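Local coordinates for protein thiaminase-I (Naegleria gruberi, PDB 4HCW) that is an enzyme of the thiaminase family, with a fold that probably resembles the periplasmic binding proteins, at residues L164-L168 against G253-K257; D256-V260 against E332-L336. All coordinates share one frame; numbering follows the deposited sequence.

Contact 1 of 2, residues L164-L168 against G253-K257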
ATOM      1  N   LEU A 164       7.233  10.315  -3.493  1.00 74.11           N
ATOM      2  CA  LEU A 164       7.698  10.536  -4.860  1.00 74.11           C
ATOM      3  C   LEU A 164       9.097  11.139  -4.911  1.00 74.11           C
ATOM      4  O   LEU A 164       9.890  10.800  -5.789  1.00 74.11           O
ATOM      5  CB  LEU A 164       6.719  11.422  -5.629  1.00 98.85           C
ATOM      6  CG  LEU A 164       5.352  10.811  -5.931  1.00 98.85           C
ATOM      7  CD1 LEU A 164       4.563  11.729  -6.841  1.00 98.85           C
ATOM      8  CD2 LEU A 164       5.503   9.433  -6.557  1.00 98.85           C
ATOM      9  N   TYR A 165       9.393  12.033  -3.973  1.00 76.50           N
ATOM     10  CA  TYR A 165      10.710  12.651  -3.903  1.00 76.50           C
ATOM     11  C   TYR A 165      11.787  11.599  -3.670  1.00 76.50           C
ATOM     12  O   TYR A 165      12.814  11.591  -4.347  1.00 76.50           O
ATOM     13  CB  TYR A 165      10.757  13.711  -2.799  1.00 80.76           C
ATOM     14  CG  TYR A 165      12.111  14.370  -2.639  1.00 80.76           C
ATOM     15  CD1 TYR A 165      12.474  15.460  -3.422  1.00 80.76           C
ATOM     16  CD2 TYR A 165      13.028  13.903  -1.703  1.00 80.76           C
ATOM     17  CE1 TYR A 165      13.713  16.062  -3.281  1.00 80.76           C
ATOM     18  CE2 TYR A 165      14.267  14.498  -1.555  1.00 80.76           C
ATOM     19  CZ  TYR A 165      14.604  15.578  -2.345  1.00 80.76           C
ATOM     20  OH  TYR A 165      15.836  16.171  -2.196  1.00 80.76           O
ATOM     21  N   GLN A 166      11.542  10.708  -2.717  1.00 69.90           N
ATOM     22  CA  GLN A 166      12.508   9.669  -2.377  1.00 69.90           C
ATOM     23  C   GLN A 166      12.615   8.607  -3.468  1.00 69.90           C
ATOM     24  O   GLN A 166      13.675   8.013  -3.661  1.00 69.90           O
ATOM     25  CB  GLN A 166      12.152   9.022  -1.037  1.00 79.38           C
ATOM     26  CG  GLN A 166      12.181   9.984   0.141  1.00 79.38           C
ATOM     27  CD  GLN A 166      13.570  10.526   0.421  1.00 79.38           C
ATOM     28  OE1 GLN A 166      14.574   9.892   0.098  1.00 79.38           O
ATOM     29  NE2 GLN A 166      13.633  11.707   1.025  1.00 79.38           N
ATOM     30  N   GLN A 167      11.517   8.371  -4.178  1.00 93.05           N
ATOM     31  CA  GLN A 167      11.520   7.403  -5.271  1.00 93.05           C
ATOM     32  C   GLN A 167      12.339   7.916  -6.451  1.00 93.05           C
ATOM     33  O   GLN A 167      13.097   7.166  -7.066  1.00 93.05           O
ATOM     34  CB  GLN A 167      10.095   7.077  -5.718  1.00 96.93           C
ATOM     35  CG  GLN A 167       9.281   6.288  -4.709  1.00 96.93           C
ATOM     36  CD  GLN A 167       7.919   5.894  -5.245  1.00 96.93           C
ATOM     37  OE1 GLN A 167       7.755   5.658  -6.442  1.00 96.93           O
ATOM     38  NE2 GLN A 167       6.930   5.827  -4.361  1.00 96.93           N
ATOM     39  N   LEU A 168      12.179   9.199  -6.762  1.00 87.36           N
ATOM     40  CA  LEU A 168      12.947   9.836  -7.824  1.00 87.36           C
ATOM     41  C   LEU A 168      14.419   9.928  -7.436  1.00 87.36           C
ATOM     42  O   LEU A 168      15.304   9.831  -8.287  1.00 87.36           O
ATOM     43  CB  LEU A 168      12.408  11.240  -8.106  1.00 64.44           C
ATOM     44  CG  LEU A 168      11.019  11.382  -8.728  1.00 64.44           C
ATOM     45  CD1 LEU A 168      10.462  12.774  -8.474  1.00 64.44           C
ATOM     46  CD2 LEU A 168      11.072  11.101 -10.215  1.00 64.44           C
ATOM     47  N   GLY A 253       6.526   2.974 -12.328  1.00 88.12           N
ATOM     48  CA  GLY A 253       7.333   3.739 -11.402  1.00 88.12           C
ATOM     49  C   GLY A 253       7.211   5.207 -11.749  1.00 88.12           C
ATOM     50  O   GLY A 253       6.965   5.554 -12.904  1.00 88.12           O
ATOM     51  N   THR A 254       7.367   6.070 -10.754  1.00 86.76           N
ATOM     52  CA  THR A 254       7.371   7.505 -11.000  1.00 86.76           C
ATOM     53  C   THR A 254       8.584   7.847 -11.861  1.00 86.76           C
ATOM     54  O   THR A 254       8.576   8.817 -12.620  1.00 86.76           O
ATOM     55  CB  THR A 254       7.381   8.308  -9.685  1.00 92.74           C
ATOM     56  OG1 THR A 254       7.565   9.700  -9.969  1.00 92.74           O
ATOM     57  CG2 THR A 254       8.496   7.831  -8.780  1.00 92.74           C
ATOM     58  N   SER A 255       9.620   7.023 -11.737  1.00110.17           N
ATOM     59  CA  SER A 255      10.794   7.089 -12.594  1.00110.17           C
ATOM     60  C   SER A 255      11.525   5.757 -12.523  1.00110.17           C
ATOM     61  O   SER A 255      11.901   5.308 -11.439  1.00110.17           O
ATOM     62  CB  SER A 255      11.728   8.215 -12.155  1.00149.20           C
ATOM     63  OG  SER A 255      12.224   7.984 -10.847  1.00149.20           O
ATOM     64  N   ASP A 256      11.707   5.128 -13.681  1.00 99.64           N
ATOM     65  CA  ASP A 256      12.423   3.859 -13.781  1.00 99.64           C
ATOM     66  C   ASP A 256      11.776   2.750 -12.950  1.00 99.64           C
ATOM     67  O   ASP A 256      10.855   2.073 -13.410  1.00 99.64           O
ATOM     68  CB  ASP A 256      13.896   4.038 -13.396  1.00135.94           C
ATOM     69  CG  ASP A 256      14.721   2.791 -13.640  1.00135.94           C
ATOM     70  OD1 ASP A 256      14.361   2.002 -14.539  1.00135.94           O
ATOM     71  OD2 ASP A 256      15.734   2.601 -12.932  1.00135.94           O
ATOM     72  N   LYS A 257      12.259   2.573 -11.724  1.00101.90           N
ATOM     73  CA  LYS A 257      11.806   1.481 -10.866  1.00101.90           C
ATOM     74  C   LYS A 257      10.408   1.707 -10.292  1.00101.90           C
ATOM     75  O   LYS A 257      10.092   2.799  -9.822  1.00101.90           O
ATOM     76  CB  LYS A 257      12.806   1.242  -9.731  1.00 99.51           C
ATOM     77  CG  LYS A 257      13.704   0.030  -9.930  1.00 99.51           C
ATOM     78  CD  LYS A 257      14.484   0.110 -11.231  1.00 99.51           C
ATOM     79  CE  LYS A 257      15.378  -1.106 -11.412  1.00 99.51           C
ATOM     80  NZ  LYS A 257      16.122  -1.065 -12.702  1.00 99.51           N
TER
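T254 presses into the side of a helix, between L164, Q167 and L168. L164 lies one turn before Q167 and L168, and all three turn side-chain atoms to the loop. No hydrogen bond links the two segments, so they meet by packing alone. The branches of T254 divide the work. T254 CG2 meets Q167, 3.5 Å from Q167 CB and 3.3 Å from the amide oxygen Q167 OE1. T254 CB faces the methyl L164 CD2 at 3.8 Å. T254 OG1 is anti to the backbone N (chi1 172°), which turns the hydroxyl to the leucine side. There T254 OG1 lies 3.8 Å from L168 CD2, and the L168 side chain runs roughly perpendicular to that of T254. The same methyl also reaches the next loop residue. L168 CD2 lies 3.4 Å from S255 OG and also touches S255 CB. One leucine methyl thus spans both loop side chains. The contact joins helix 158-169 to the loop between strands 248-250 and 260-267. Helix 193-203 packs alongside, with I202 on T254, Y199 on L164 and I195 on L168. L137 of helix 136-143 touches both L168 and S255.

Contact 2 of 2, residues D256-V260 against E332-L336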
ATOM      1  N   ASP A 256      11.707   5.128 -13.681  1.00 99.64           N
ATOM      2  CA  ASP A 256      12.423   3.859 -13.781  1.00 99.64           C
ATOM      3  C   ASP A 256      11.776   2.750 -12.950  1.00 99.64           C
ATOM      4  O   ASP A 256      10.855   2.073 -13.410  1.00 99.64           O
ATOM      5  CB  ASP A 256      13.896   4.038 -13.396  1.00135.94           C
ATOM      6  CG  ASP A 256      14.721   2.791 -13.640  1.00135.94           C
ATOM      7  OD1 ASP A 256      14.361   2.002 -14.539  1.00135.94           O
ATOM      8  OD2 ASP A 256      15.734   2.601 -12.932  1.00135.94           O
ATOM      9  N   LYS A 257      12.259   2.573 -11.724  1.00101.90           N
ATOM     10  CA  LYS A 257      11.806   1.481 -10.866  1.00101.90           C
ATOM     11  C   LYS A 257      10.408   1.707 -10.292  1.00101.90           C
ATOM     12  O   LYS A 257      10.092   2.799  -9.822  1.00101.90           O
ATOM     13  CB  LYS A 257      12.806   1.242  -9.731  1.00 99.51           C
ATOM     14  CG  LYS A 257      13.704   0.030  -9.930  1.00 99.51           C
ATOM     15  CD  LYS A 257      14.484   0.110 -11.231  1.00 99.51           C
ATOM     16  CE  LYS A 257      15.378  -1.106 -11.412  1.00 99.51           C
ATOM     17  NZ  LYS A 257      16.122  -1.065 -12.702  1.00 99.51           N
ATOM     18  N   PRO A 258       9.564   0.662 -10.337  1.00 92.02           N
ATOM     19  CA  PRO A 258       8.223   0.689  -9.745  1.00 92.02           C
ATOM     20  C   PRO A 258       8.260   0.456  -8.236  1.00 92.02           C
ATOM     21  O   PRO A 258       8.992  -0.410  -7.759  1.00 92.02           O
ATOM     22  CB  PRO A 258       7.516  -0.474 -10.442  1.00 93.26           C
ATOM     23  CG  PRO A 258       8.611  -1.428 -10.762  1.00 93.26           C
ATOM     24  CD  PRO A 258       9.815  -0.586 -11.079  1.00 93.26           C
ATOM     25  N   TYR A 259       7.472   1.231  -7.497  1.00 80.95           N
ATOM     26  CA  TYR A 259       7.411   1.104  -6.045  1.00 80.95           C
ATOM     27  C   TYR A 259       6.047   0.601  -5.583  1.00 80.95           C
ATOM     28  O   TYR A 259       5.014   1.009  -6.113  1.00 80.95           O
ATOM     29  CB  TYR A 259       7.723   2.445  -5.375  1.00 75.40           C
ATOM     30  CG  TYR A 259       9.200   2.731  -5.225  1.00 75.40           C
ATOM     31  CD1 TYR A 259       9.972   3.101  -6.317  1.00 75.40           C
ATOM     32  CD2 TYR A 259       9.820   2.639  -3.985  1.00 75.40           C
ATOM     33  CE1 TYR A 259      11.323   3.364  -6.181  1.00 75.40           C
ATOM     34  CE2 TYR A 259      11.169   2.902  -3.839  1.00 75.40           C
ATOM     35  CZ  TYR A 259      11.915   3.264  -4.940  1.00 75.40           C
ATOM     36  OH  TYR A 259      13.259   3.525  -4.797  1.00 75.40           O
ATOM     37  N   VAL A 260       6.052  -0.290  -4.597  1.00 64.51           N
ATOM     38  CA  VAL A 260       4.813  -0.779  -4.002  1.00 64.51           C
ATOM     39  C   VAL A 260       4.840  -0.647  -2.484  1.00 64.51           C
ATOM     40  O   VAL A 260       5.906  -0.543  -1.876  1.00 64.51           O
ATOM     41  CB  VAL A 260       4.537  -2.258  -4.357  1.00 65.64           C
ATOM     42  CG1 VAL A 260       4.559  -2.467  -5.865  1.00 65.64           C
ATOM     43  CG2 VAL A 260       5.540  -3.170  -3.663  1.00 65.64           C
ATOM     44  N   GLU A 332      12.206  -5.946 -10.367  1.00117.36           N
ATOM     45  CA  GLU A 332      12.335  -4.504 -10.559  1.00117.36           C
ATOM     46  C   GLU A 332      11.555  -3.698  -9.521  1.00117.36           C
ATOM     47  O   GLU A 332      11.770  -2.496  -9.372  1.00117.36           O
ATOM     48  CB  GLU A 332      11.890  -4.114 -11.973  1.00144.59           C
ATOM     49  CG  GLU A 332      12.487  -4.973 -13.088  1.00144.59           C
ATOM     50  CD  GLU A 332      13.923  -4.607 -13.432  1.00144.59           C
ATOM     51  OE1 GLU A 332      14.219  -4.446 -14.635  1.00144.59           O
ATOM     52  OE2 GLU A 332      14.759  -4.492 -12.512  1.00144.59           O
ATOM     53  N   VAL A 333      10.656  -4.364  -8.804  1.00 91.33           N
ATOM     54  CA  VAL A 333       9.824  -3.692  -7.810  1.00 91.33           C
ATOM     55  C   VAL A 333      10.621  -3.279  -6.571  1.00 91.33           C
ATOM     56  O   VAL A 333      11.378  -4.076  -6.013  1.00 91.33           O
ATOM     57  CB  VAL A 333       8.623  -4.569  -7.397  1.00 78.32           C
ATOM     58  CG1 VAL A 333       7.929  -3.988  -6.183  1.00 78.32           C
ATOM     59  CG2 VAL A 333       7.646  -4.706  -8.553  1.00 78.32           C
ATOM     60  N   ARG A 334      10.447  -2.028  -6.155  1.00 75.87           N
ATOM     61  CA  ARG A 334      11.137  -1.493  -4.987  1.00 75.87           C
ATOM     62  C   ARG A 334      10.163  -1.176  -3.856  1.00 75.87           C
ATOM     63  O   ARG A 334       8.978  -0.941  -4.092  1.00 75.87           O
ATOM     64  CB  ARG A 334      11.916  -0.231  -5.364  1.00105.19           C
ATOM     65  CG  ARG A 334      13.037  -0.464  -6.359  1.00105.19           C
ATOM     66  CD  ARG A 334      14.106  -1.361  -5.767  1.00105.19           C
ATOM     67  NE  ARG A 334      15.231  -1.553  -6.677  1.00105.19           N
ATOM     68  CZ  ARG A 334      15.326  -2.554  -7.545  1.00105.19           C
ATOM     69  NH1 ARG A 334      14.360  -3.461  -7.623  1.00105.19           N
ATOM     70  NH2 ARG A 334      16.386  -2.651  -8.336  1.00105.19           N
ATOM     71  N   VAL A 335      10.668  -1.174  -2.627  1.00 70.04           N
ATOM     72  CA  VAL A 335       9.855  -0.845  -1.460  1.00 70.04           C
ATOM     73  C   VAL A 335      10.571   0.167  -0.570  1.00 70.04           C
ATOM     74  O   VAL A 335      11.633  -0.121  -0.020  1.00 70.04           O
ATOM     75  CB  VAL A 335       9.524  -2.097  -0.623  1.00 78.62           C
ATOM     76  CG1 VAL A 335       8.782  -1.706   0.647  1.00 78.62           C
ATOM     77  CG2 VAL A 335       8.706  -3.086  -1.439  1.00 78.62           C
ATOM     78  N   LEU A 336       9.982   1.350  -0.430  1.00 67.83           N
ATOM     79  CA  LEU A 336      10.575   2.406   0.383  1.00 67.83           C
ATOM     80  C   LEU A 336      10.286   2.189   1.867  1.00 67.83           C
ATOM     81  O   LEU A 336       9.130   2.056   2.268  1.00 67.83           O
ATOM     82  CB  LEU A 336      10.056   3.773  -0.063  1.00 60.16           C
ATOM     83  CG  LEU A 336      10.618   4.993   0.670  1.00 60.16           C
ATOM     84  CD1 LEU A 336      12.129   5.067   0.517  1.00 60.16           C
ATOM     85  CD2 LEU A 336       9.961   6.267   0.166  1.00 60.16           C
TER
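The carbonyl oxygen of P258 accepts the backbone N-H of R334, with P258 O and R334 N 2.7 Å apart and an N-H...O angle of 169°. The CA-H of V333 also approaches this oxygen. R334 then returns a bond through its own carbonyl: V260 N lies 3.0 Å from R334 O, and the CA-H of Y259 points at the same oxygen. Two bonds from R334 to the residues flanking Y259 make a single parallel-type beta bridge. The side chains of the bridged pair also meet. R334 CB sits over the centre of the Y259 ring, 3.5 Å from the centroid and 12° off the normal, in a CH-pi contact. L336 N approaches the ring at its edge. K257 bends at chi2 (57°), and its chain runs over one face of the R334 guanidinium, with K257 CG 3.8 Å above the plane. The guanidinium is held from elsewhere, NH2 bonding S172 O and NH1 bonding S331 O. Beyond it, K257 NZ makes long ion pairs, at 3.7 Å each, with E332 OE2 and D256 OD2. On the other side of the backbones V260 CG2 packs 3.6 Å from V333 CG1 and 3.9 Å from V335 CG2. F100 of helix 99-105 touches V260 and V333. V177 of strand 176-179, the parallel partner of strand 335-338, touches Y259 and R334, while helix 158-169 packs Q167 on Y259 and Q166 on L336.

Overall arrangement
Both contacts use the loop that joins strands 248-250 and 260-267. Their segments overlap at D256 and K257, of which K257 touches the opposing segment in contact 2 but not in contact 1. Contact 1 fixes the first half of this loop to helix 158-169. Contact 2 fixes the second half to the segment leading into strand 335-338. Their centres are about 8 Å apart. Both are largely buried, but contact 2 lies deeper and buries about twice the surface. Their chemistry differs. Contact 1 is packing without hydrogen bonds, whereas contact 2 adds backbone bonds and a charged end at its partly exposed K257 and E332. Q167 bridges them, with Q167 OE1 3.4 Å from Y259 CB.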